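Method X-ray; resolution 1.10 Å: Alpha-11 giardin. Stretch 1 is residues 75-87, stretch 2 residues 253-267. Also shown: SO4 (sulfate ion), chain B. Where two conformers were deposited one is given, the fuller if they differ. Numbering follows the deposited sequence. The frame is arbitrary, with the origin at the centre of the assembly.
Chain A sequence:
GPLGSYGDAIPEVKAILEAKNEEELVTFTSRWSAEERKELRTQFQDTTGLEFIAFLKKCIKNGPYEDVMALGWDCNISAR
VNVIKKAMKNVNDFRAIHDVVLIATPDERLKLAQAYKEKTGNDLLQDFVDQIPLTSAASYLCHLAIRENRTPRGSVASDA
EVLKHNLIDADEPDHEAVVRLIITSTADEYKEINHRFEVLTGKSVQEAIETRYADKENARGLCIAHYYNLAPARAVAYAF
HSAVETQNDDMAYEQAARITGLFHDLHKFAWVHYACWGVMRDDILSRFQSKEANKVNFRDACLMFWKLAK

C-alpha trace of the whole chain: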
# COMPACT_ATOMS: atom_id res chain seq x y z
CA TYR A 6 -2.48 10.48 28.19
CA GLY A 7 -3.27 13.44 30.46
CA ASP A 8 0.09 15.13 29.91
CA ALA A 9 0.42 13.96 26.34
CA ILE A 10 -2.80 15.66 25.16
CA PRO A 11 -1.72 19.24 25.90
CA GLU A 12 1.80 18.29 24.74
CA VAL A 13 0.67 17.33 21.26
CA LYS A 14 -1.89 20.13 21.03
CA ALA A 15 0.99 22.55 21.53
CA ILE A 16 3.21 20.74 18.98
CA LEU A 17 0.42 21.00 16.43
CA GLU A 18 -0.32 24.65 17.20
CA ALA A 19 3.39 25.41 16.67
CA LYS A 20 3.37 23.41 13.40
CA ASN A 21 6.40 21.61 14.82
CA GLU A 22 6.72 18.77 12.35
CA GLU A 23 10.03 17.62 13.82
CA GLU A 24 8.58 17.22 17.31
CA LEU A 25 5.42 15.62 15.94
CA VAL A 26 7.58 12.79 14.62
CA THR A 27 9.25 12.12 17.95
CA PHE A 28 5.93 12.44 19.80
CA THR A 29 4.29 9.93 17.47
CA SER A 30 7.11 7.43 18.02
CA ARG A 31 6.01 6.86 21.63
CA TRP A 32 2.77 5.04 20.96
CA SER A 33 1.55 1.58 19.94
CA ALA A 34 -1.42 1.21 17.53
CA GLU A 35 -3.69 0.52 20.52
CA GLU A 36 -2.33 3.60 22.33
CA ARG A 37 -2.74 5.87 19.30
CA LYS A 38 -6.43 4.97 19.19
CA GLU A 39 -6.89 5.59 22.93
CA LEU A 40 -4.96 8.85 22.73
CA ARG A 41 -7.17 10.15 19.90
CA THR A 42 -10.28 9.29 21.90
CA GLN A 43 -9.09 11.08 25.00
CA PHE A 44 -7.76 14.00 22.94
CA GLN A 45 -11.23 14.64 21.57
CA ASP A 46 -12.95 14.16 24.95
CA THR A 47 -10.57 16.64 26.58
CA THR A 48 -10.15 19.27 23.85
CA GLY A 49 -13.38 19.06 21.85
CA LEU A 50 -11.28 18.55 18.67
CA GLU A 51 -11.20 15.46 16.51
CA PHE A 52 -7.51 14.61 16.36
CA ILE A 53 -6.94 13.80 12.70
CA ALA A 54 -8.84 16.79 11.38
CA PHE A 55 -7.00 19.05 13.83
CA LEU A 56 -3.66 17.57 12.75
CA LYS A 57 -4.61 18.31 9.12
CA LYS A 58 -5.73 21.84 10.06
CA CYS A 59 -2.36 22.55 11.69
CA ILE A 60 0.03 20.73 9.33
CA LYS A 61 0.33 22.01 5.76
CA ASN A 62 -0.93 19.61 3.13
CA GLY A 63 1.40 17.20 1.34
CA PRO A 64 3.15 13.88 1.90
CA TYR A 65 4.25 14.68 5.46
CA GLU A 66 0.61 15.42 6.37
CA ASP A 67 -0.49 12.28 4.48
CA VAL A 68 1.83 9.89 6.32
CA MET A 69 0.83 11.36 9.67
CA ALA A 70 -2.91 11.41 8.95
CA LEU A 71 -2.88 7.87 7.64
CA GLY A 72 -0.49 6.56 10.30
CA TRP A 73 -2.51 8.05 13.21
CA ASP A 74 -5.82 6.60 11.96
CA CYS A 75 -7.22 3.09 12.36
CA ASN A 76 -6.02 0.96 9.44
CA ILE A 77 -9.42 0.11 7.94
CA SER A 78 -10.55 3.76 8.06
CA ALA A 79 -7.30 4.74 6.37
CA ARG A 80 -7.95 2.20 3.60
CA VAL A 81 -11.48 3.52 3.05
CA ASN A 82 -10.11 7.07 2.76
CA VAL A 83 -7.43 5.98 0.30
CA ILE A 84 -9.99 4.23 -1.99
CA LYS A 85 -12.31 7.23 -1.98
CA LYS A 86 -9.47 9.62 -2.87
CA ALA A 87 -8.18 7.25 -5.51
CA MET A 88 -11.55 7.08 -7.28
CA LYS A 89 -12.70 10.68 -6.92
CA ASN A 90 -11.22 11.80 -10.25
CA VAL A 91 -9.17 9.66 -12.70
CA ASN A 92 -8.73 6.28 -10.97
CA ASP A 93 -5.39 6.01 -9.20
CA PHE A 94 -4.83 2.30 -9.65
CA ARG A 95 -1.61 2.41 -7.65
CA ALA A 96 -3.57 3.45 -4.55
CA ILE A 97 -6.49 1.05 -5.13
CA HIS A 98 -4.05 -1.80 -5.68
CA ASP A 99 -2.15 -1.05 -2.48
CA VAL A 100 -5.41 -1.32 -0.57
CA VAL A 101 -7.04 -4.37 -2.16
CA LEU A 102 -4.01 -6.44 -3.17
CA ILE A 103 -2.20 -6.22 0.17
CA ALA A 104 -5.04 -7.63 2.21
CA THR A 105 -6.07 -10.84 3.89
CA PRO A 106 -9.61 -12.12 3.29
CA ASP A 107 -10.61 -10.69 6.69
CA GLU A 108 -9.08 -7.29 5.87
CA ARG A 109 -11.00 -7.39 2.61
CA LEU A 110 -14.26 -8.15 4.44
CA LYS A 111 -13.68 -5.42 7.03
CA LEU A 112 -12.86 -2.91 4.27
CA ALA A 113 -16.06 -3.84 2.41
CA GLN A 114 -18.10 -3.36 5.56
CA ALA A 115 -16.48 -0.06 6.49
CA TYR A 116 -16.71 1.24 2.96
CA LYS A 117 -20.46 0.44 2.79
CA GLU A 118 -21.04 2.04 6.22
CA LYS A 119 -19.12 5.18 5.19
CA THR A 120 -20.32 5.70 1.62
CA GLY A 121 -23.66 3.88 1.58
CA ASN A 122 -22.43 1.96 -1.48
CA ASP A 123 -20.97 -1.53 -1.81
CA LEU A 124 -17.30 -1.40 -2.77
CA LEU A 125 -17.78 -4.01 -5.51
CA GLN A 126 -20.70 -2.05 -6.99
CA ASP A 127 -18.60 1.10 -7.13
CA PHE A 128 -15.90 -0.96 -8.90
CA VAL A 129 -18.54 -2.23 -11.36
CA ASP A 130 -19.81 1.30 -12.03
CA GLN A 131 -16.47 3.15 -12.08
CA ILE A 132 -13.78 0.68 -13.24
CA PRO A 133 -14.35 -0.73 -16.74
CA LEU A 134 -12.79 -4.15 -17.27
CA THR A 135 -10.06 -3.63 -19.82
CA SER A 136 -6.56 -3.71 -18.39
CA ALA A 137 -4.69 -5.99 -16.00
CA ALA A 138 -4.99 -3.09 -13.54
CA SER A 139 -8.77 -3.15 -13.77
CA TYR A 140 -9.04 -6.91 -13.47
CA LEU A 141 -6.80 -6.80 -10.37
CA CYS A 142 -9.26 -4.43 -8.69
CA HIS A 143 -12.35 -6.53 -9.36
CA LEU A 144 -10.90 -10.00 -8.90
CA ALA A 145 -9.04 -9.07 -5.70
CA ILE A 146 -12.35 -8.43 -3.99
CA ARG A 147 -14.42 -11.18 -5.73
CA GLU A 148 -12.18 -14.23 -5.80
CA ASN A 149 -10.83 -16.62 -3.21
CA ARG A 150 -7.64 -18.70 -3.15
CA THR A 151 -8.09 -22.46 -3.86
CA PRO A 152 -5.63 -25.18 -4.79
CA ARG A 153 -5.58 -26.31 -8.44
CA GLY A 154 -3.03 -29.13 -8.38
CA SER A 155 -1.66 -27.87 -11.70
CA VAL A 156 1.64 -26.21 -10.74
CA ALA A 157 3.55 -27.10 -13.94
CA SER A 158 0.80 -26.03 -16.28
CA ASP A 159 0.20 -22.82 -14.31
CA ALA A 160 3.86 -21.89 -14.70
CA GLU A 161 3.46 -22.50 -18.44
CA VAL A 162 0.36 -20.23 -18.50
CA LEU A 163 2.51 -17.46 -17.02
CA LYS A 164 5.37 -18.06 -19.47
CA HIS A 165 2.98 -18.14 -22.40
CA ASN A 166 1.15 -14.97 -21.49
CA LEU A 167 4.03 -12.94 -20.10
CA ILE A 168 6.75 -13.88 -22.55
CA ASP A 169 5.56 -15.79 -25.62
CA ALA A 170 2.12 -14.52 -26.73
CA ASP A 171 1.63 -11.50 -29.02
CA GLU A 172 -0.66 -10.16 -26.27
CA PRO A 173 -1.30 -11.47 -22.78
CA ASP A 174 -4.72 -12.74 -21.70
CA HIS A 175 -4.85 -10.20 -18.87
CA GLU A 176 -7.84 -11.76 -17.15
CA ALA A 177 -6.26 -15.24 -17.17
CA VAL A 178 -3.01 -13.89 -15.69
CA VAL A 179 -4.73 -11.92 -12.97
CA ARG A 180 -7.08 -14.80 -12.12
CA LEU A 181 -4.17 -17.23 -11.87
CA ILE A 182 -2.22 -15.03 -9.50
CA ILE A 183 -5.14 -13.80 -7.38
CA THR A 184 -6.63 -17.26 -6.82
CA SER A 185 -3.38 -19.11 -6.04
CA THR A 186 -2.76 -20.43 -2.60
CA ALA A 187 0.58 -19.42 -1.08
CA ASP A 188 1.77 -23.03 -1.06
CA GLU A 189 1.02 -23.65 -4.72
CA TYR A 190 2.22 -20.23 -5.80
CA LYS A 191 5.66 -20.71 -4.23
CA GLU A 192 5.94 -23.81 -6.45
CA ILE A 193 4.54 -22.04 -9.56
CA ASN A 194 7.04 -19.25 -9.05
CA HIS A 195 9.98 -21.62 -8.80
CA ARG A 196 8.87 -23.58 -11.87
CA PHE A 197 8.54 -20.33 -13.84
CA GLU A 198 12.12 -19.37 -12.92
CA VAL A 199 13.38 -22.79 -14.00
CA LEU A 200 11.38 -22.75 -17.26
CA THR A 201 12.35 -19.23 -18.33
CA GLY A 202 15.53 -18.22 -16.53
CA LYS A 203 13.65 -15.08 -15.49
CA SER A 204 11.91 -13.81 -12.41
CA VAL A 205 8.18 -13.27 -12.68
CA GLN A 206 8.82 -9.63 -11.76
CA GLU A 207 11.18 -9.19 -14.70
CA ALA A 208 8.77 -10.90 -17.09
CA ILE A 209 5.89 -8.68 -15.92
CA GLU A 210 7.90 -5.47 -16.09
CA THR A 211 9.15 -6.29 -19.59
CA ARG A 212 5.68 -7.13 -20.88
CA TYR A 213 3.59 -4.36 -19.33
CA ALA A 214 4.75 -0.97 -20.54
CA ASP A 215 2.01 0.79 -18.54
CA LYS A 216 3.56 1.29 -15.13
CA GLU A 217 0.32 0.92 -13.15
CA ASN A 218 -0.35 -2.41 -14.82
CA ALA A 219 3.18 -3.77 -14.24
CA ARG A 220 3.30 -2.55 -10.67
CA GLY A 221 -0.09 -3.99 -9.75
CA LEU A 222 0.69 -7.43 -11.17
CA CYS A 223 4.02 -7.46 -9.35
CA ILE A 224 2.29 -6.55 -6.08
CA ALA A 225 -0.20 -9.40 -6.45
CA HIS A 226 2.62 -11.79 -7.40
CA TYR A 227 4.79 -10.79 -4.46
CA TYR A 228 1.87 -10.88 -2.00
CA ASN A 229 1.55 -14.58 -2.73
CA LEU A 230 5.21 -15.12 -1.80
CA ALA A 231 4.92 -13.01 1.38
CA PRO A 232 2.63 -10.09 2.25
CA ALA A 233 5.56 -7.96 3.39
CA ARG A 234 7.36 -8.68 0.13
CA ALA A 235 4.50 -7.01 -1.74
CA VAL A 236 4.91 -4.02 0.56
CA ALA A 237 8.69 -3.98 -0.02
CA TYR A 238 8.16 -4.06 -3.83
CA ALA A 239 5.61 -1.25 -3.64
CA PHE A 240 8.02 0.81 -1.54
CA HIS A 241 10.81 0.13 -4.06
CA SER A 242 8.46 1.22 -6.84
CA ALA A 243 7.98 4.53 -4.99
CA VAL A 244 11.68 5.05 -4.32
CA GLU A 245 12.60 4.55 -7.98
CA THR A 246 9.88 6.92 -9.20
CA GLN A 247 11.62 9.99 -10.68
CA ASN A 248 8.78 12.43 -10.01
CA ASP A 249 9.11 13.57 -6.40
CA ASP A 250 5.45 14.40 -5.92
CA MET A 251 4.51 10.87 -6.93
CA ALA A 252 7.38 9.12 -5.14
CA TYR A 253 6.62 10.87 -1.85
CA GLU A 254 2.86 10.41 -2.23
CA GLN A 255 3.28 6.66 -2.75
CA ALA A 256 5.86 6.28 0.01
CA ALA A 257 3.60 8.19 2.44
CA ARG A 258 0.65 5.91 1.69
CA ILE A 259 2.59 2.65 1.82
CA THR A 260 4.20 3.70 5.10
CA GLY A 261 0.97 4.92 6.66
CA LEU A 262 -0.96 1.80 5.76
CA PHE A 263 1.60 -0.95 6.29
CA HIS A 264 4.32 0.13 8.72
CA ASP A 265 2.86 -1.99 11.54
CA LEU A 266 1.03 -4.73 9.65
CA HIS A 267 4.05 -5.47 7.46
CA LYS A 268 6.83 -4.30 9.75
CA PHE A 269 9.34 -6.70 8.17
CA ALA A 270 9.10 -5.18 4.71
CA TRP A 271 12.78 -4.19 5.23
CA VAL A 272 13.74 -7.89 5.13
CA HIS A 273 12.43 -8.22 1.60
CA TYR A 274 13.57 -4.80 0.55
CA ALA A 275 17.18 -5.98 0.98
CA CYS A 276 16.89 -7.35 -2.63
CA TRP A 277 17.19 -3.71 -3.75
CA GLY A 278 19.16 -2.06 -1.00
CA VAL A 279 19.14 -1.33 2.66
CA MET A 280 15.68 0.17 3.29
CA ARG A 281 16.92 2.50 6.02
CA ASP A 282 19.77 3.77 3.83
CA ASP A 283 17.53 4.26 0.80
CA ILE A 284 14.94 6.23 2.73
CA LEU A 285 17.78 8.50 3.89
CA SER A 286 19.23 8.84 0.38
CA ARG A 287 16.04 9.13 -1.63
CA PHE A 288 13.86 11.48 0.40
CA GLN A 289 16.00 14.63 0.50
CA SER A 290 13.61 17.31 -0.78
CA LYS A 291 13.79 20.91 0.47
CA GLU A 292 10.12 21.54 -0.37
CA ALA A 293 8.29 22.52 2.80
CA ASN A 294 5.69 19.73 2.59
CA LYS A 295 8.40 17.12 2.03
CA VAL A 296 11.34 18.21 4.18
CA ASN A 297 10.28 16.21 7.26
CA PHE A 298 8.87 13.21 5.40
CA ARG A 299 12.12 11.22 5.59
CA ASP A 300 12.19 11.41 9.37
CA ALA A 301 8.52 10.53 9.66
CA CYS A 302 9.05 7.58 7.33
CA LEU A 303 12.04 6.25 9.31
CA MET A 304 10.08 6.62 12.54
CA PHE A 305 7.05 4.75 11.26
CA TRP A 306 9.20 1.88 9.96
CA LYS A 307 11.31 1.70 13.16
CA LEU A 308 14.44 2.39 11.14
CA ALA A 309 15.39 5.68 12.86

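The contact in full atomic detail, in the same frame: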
# COMPACT_ATOMS: atom_id res chain seq x y z
N CYS A 75 -7.03 4.54 12.42
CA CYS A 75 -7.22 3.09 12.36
C CYS A 75 -7.05 2.60 10.91
O CYS A 75 -7.43 3.30 9.95
CB CYS A 75 -8.59 2.70 12.92
SG CYS A 75 -8.66 2.96 14.70
N ASN A 76 -6.46 1.41 10.75
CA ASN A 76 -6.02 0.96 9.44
C ASN A 76 -7.18 0.83 8.44
O ASN A 76 -7.03 1.20 7.27
CB ASN A 76 -5.30 -0.36 9.62
CG ASN A 76 -4.73 -0.87 8.34
OD1 ASN A 76 -5.31 -1.75 7.69
ND2 ASN A 76 -3.59 -0.32 7.95
N ILE A 77 -8.33 0.31 8.88
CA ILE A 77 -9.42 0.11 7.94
C ILE A 77 -9.98 1.46 7.48
O ILE A 77 -10.28 1.64 6.31
CB ILE A 77 -10.50 -0.85 8.50
CG1 ILE A 77 -9.94 -2.28 8.69
CG2 ILE A 77 -11.73 -0.85 7.60
CD1 ILE A 77 -9.40 -2.95 7.40
N SER A 78 -10.11 2.42 8.41
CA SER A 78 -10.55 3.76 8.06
C SER A 78 -9.61 4.41 7.06
O SER A 78 -10.04 5.01 6.08
CB SER A 78 -10.65 4.62 9.33
OG SER A 78 -10.86 5.97 9.02
N ALA A 79 -8.31 4.23 7.29
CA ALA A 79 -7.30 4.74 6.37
C ALA A 79 -7.51 4.16 4.97
O ALA A 79 -7.46 4.87 3.97
CB ALA A 79 -5.91 4.43 6.89
N ARG A 80 -7.72 2.85 4.89
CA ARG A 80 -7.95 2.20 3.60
C ARG A 80 -9.19 2.75 2.91
O ARG A 80 -9.15 3.00 1.69
CB ARG A 80 -8.11 0.69 3.79
CG ARG A 80 -6.81 -0.03 4.17
CD ARG A 80 -7.05 -1.52 4.18
NE ARG A 80 -6.01 -2.21 4.95
CZ ARG A 80 -5.16 -3.10 4.46
NH1 ARG A 80 -5.17 -3.47 3.17
NH2 ARG A 80 -4.27 -3.64 5.27
N VAL A 81 -10.29 2.94 3.65
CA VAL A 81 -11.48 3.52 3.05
C VAL A 81 -11.16 4.91 2.46
O VAL A 81 -11.53 5.22 1.32
CB VAL A 81 -12.62 3.62 4.08
CG1 VAL A 81 -13.78 4.48 3.55
CG2 VAL A 81 -13.12 2.23 4.47
N ASN A 82 -10.46 5.72 3.24
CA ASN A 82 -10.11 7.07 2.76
C ASN A 82 -9.25 7.03 1.50
O ASN A 82 -9.47 7.80 0.57
CB ASN A 82 -9.48 7.91 3.88
CG ASN A 82 -10.45 8.12 5.03
OD1 ASN A 82 -11.66 7.98 4.86
ND2 ASN A 82 -9.93 8.42 6.19
N VAL A 83 -8.30 6.12 1.45
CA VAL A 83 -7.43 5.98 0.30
C VAL A 83 -8.25 5.59 -0.94
O VAL A 83 -8.04 6.15 -2.02
CB VAL A 83 -6.33 4.92 0.58
CG1 VAL A 83 -5.61 4.53 -0.72
CG2 VAL A 83 -5.32 5.46 1.61
N ILE A 84 -9.17 4.63 -0.83
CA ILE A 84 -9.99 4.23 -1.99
C ILE A 84 -10.83 5.40 -2.48
O ILE A 84 -10.88 5.67 -3.68
CB ILE A 84 -10.95 3.04 -1.70
CG1 ILE A 84 -10.14 1.78 -1.40
CG2 ILE A 84 -11.91 2.79 -2.88
CD1 ILE A 84 -9.31 1.30 -2.55
N LYS A 85 -11.49 6.09 -1.56
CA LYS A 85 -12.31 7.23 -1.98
C LYS A 85 -11.49 8.30 -2.73
O LYS A 85 -11.91 8.78 -3.77
CB LYS A 85 -13.08 7.83 -0.80
CG LYS A 85 -14.29 6.99 -0.36
CD LYS A 85 -15.28 6.73 -1.50
CE LYS A 85 -16.13 7.96 -1.81
NZ LYS A 85 -17.28 7.63 -2.71
N LYS A 86 -10.31 8.65 -2.21
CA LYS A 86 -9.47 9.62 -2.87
C LYS A 86 -9.02 9.12 -4.24
O LYS A 86 -8.97 9.87 -5.22
CB LYS A 86 -8.25 9.95 -2.00
CG LYS A 86 -7.34 10.96 -2.63
CD LYS A 86 -6.07 11.18 -1.84
CE LYS A 86 -5.27 12.31 -2.50
NZ LYS A 86 -3.89 12.46 -1.97
N ALA A 87 -8.68 7.84 -4.28
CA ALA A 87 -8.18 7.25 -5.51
C ALA A 87 -9.22 7.27 -6.63
O ALA A 87 -8.86 7.28 -7.80
CB ALA A 87 -7.75 5.81 -5.25
N TYR A 253 6.90 10.59 -3.24
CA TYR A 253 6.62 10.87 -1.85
C TYR A 253 5.17 10.53 -1.50
O TYR A 253 4.91 10.00 -0.40
CB TYR A 253 6.88 12.34 -1.52
CG TYR A 253 8.32 12.72 -1.33
CD1 TYR A 253 9.20 12.75 -2.44
CD2 TYR A 253 8.81 13.12 -0.08
CE1 TYR A 253 10.53 13.13 -2.29
CE2 TYR A 253 10.17 13.52 0.07
CZ TYR A 253 10.99 13.53 -1.04
OH TYR A 253 12.31 13.89 -0.90
N GLU A 254 4.26 10.79 -2.43
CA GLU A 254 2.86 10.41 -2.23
C GLU A 254 2.72 8.91 -1.99
O GLU A 254 2.04 8.46 -1.06
CB GLU A 254 2.08 10.81 -3.47
CG GLU A 254 0.67 10.41 -3.55
CD GLU A 254 0.07 10.66 -4.93
OE1 GLU A 254 0.82 10.70 -5.95
OE2 GLU A 254 -1.16 10.81 -4.99
N GLN A 255 3.34 8.12 -2.86
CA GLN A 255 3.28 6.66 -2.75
C GLN A 255 3.96 6.18 -1.47
O GLN A 255 3.40 5.35 -0.71
CB GLN A 255 3.95 6.02 -3.97
CG GLN A 255 3.20 6.27 -5.25
CD GLN A 255 4.03 5.91 -6.45
OE1 GLN A 255 4.86 4.99 -6.40
NE2 GLN A 255 3.74 6.55 -7.57
N ALA A 256 5.15 6.71 -1.17
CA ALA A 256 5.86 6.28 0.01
C ALA A 256 5.06 6.61 1.29
O ALA A 256 5.07 5.85 2.24
CB ALA A 256 7.23 6.88 0.05
N ALA A 257 4.42 7.79 1.30
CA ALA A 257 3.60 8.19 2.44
C ALA A 257 2.45 7.21 2.65
O ALA A 257 2.17 6.79 3.78
CB ALA A 257 3.09 9.61 2.25
N ARG A 258 1.77 6.83 1.57
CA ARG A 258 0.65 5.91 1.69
C ARG A 258 1.06 4.52 2.15
O ARG A 258 0.45 3.94 3.05
CB ARG A 258 -0.09 5.84 0.37
CG ARG A 258 -1.22 4.85 0.35
CD ARG A 258 -1.94 4.77 -0.99
NE ARG A 258 -1.08 4.32 -2.08
CZ ARG A 258 -0.70 5.07 -3.11
NH1 ARG A 258 -1.01 6.37 -3.20
NH2 ARG A 258 0.01 4.50 -4.06
N ILE A 259 2.09 3.97 1.49
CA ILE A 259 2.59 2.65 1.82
C ILE A 259 3.03 2.61 3.28
O ILE A 259 2.72 1.65 4.02
CB ILE A 259 3.72 2.27 0.86
CG1 ILE A 259 3.18 2.15 -0.56
CG2 ILE A 259 4.40 0.99 1.32
CD1 ILE A 259 4.24 2.29 -1.64
N THR A 260 3.78 3.63 3.71
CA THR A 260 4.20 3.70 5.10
C THR A 260 3.02 3.80 6.05
O THR A 260 2.94 3.07 7.03
CB THR A 260 5.12 4.93 5.28
OG1 THR A 260 6.28 4.79 4.45
CG2 THR A 260 5.56 5.09 6.70
N GLY A 261 2.10 4.73 5.78
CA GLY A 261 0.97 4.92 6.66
C GLY A 261 0.12 3.68 6.83
O GLY A 261 -0.33 3.35 7.93
N LEU A 262 -0.13 3.00 5.71
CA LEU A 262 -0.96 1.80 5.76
C LEU A 262 -0.29 0.54 6.37
O LEU A 262 -0.95 -0.26 7.05
CB LEU A 262 -1.48 1.42 4.37
CG LEU A 262 -2.43 2.40 3.68
CD1 LEU A 262 -2.77 1.92 2.27
CD2 LEU A 262 -3.71 2.49 4.52
N PHE A 263 1.01 0.37 6.08
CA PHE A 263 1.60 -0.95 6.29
C PHE A 263 2.76 -1.01 7.27
O PHE A 263 3.27 -2.11 7.51
CB PHE A 263 2.03 -1.53 4.95
CG PHE A 263 0.92 -1.61 3.94
CD1 PHE A 263 -0.26 -2.28 4.23
CD2 PHE A 263 1.06 -1.00 2.68
CE1 PHE A 263 -1.28 -2.35 3.29
CE2 PHE A 263 0.04 -1.09 1.74
CZ PHE A 263 -1.12 -1.75 2.04
N HIS A 264 3.12 0.13 7.87
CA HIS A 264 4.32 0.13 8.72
C HIS A 264 4.23 -0.83 9.91
O HIS A 264 5.24 -1.37 10.35
CB HIS A 264 4.67 1.54 9.22
CG HIS A 264 3.68 2.06 10.20
ND1 HIS A 264 3.92 2.08 11.56
CD2 HIS A 264 2.39 2.46 10.04
CE1 HIS A 264 2.85 2.53 12.18
NE2 HIS A 264 1.89 2.72 11.29
N ASP A 265 3.02 -1.01 10.46
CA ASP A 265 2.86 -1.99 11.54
C ASP A 265 2.54 -3.37 10.99
O ASP A 265 3.15 -4.38 11.39
CB ASP A 265 1.73 -1.63 12.54
CG ASP A 265 2.07 -0.47 13.45
OD1 ASP A 265 3.21 -0.38 13.99
OD2 ASP A 265 1.17 0.36 13.68
N LEU A 266 1.54 -3.44 10.11
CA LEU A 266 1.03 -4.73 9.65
C LEU A 266 2.10 -5.55 8.96
O LEU A 266 2.10 -6.79 9.02
CB LEU A 266 -0.14 -4.53 8.69
CG LEU A 266 -1.45 -4.14 9.36
CD1 LEU A 266 -2.41 -3.70 8.26
CD2 LEU A 266 -2.04 -5.29 10.19
N HIS A 267 2.99 -4.84 8.26
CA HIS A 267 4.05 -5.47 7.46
C HIS A 267 5.40 -4.90 7.84
O HIS A 267 6.21 -4.54 6.96
CB HIS A 267 3.74 -5.37 5.97
CG HIS A 267 2.43 -5.99 5.65
ND1 HIS A 267 2.17 -7.33 5.86
CD2 HIS A 267 1.26 -5.42 5.29
CE1 HIS A 267 0.90 -7.58 5.58
NE2 HIS A 267 0.33 -6.43 5.23
S SO4 B . -6.21 -0.42 14.30
O1 SO4 B . -5.70 -1.76 14.60
O2 SO4 B . -6.10 0.40 15.50
O3 SO4 B . -5.49 0.19 13.17
O4 SO4 B . -7.63 -0.54 13.95
O HOH W 1 -2.08 1.71 9.44
O HOH W 2 -2.48 -5.80 4.80
O HOH W 3 -2.97 10.03 -3.27

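Two helices of alpha-11 giardin, far apart in sequence, pack here with their axes 10.0 Å apart at closest approach. Their N-to-C directions differ by 152°, so they run roughly antiparallel, and a walk up stretch 2 from Glu254 to His267 is a walk back down stretch 1 from Lys86 to Asn76.

The contact opens with a charged pair at one margin, where Lys86 is exposed and Glu254 partly so. The CA-to-CB bond of Glu254 points sideways, but its extended side chain, chi1 and chi2 both t, brings the carboxylate nearer to Lys86, which is itself extended at all four of its chi angles. Even so, Glu254 OE2 and Lys86 NZ stop 4.4 Å apart, too far for a salt bridge. Water 3 fills the gap: it accepts from Lys86 NZ at 2.9 Å and donates to Glu254 OE2 at 2.6 Å. Long, flexible charged residues suit this margin, where opposite charges can attract one another without giving up water.

One turn on, Arg258 points its CA-to-CB bond toward stretch 1, and its aliphatic part does the packing: Arg258 CD lies 3.7 Å from Val83 CG1. Arginine serves two purposes in this buried position, since its methylenes meet a valine while NE and NH2 find hydrogen bonds elsewhere in the structure.

Gly261 contributes through its backbone. Its carbonyl oxygen accepts from water 1 (Gly261 O to water, 2.8 Å), and the same water accepts from Asn76 ND2 at 2.9 Å, linking the two helices.

Leu262 has the largest area covered by the opposing stretch. Its CA-to-CB bond points sideways, but its branched end comes nearer, placing CD2 3.8 Å from Ala79 CB and 4.0 Å from Arg80 CG, while CD1 lies 4.4 Å from Val83 CG2. The small Ala79, directed toward stretch 2, pairs well with this bulkier neighbour, and the approach is close here: the CA atoms of Asn76 and Leu262 are 6.3 Å apart. The backbone of Leu262 takes part as well, with Leu262 O only 2.8 Å from Asn76 ND2.

Beyond Leu262, the side chain of Arg80 becomes the main partner. Arg80 NH2 lies 3.8 Å from Phe263 CE1, at the edge of the phenyl ring and near its plane, so this is not a stack on the ring face. Leu266, whose CA-to-CB bond points toward stretch 1, sets its CD1 3.5 Å from Arg80 NH2, at the edge of the guanidinium, and also 3.5 Å from Asn76 OD1. That oxygen helps to hold the arginine: Arg80 NE donates to Asn76 OD1 at 2.9 Å with an angle of 164°, and Arg80 NH2 donates to Asn76 OD1 at 3.2 Å with a more bent 138°. Asparagine suits the position because its amide offers an acceptor to Arg80 and a donor to water 1.

His267 closes the walk through solvent. Water 2 accepts from Arg80 NH2 at 2.8 Å and is hydrogen-bonded to His267 NE2 at 2.9 Å, so an imidazole too distant for direct contact is still joined to the arginine.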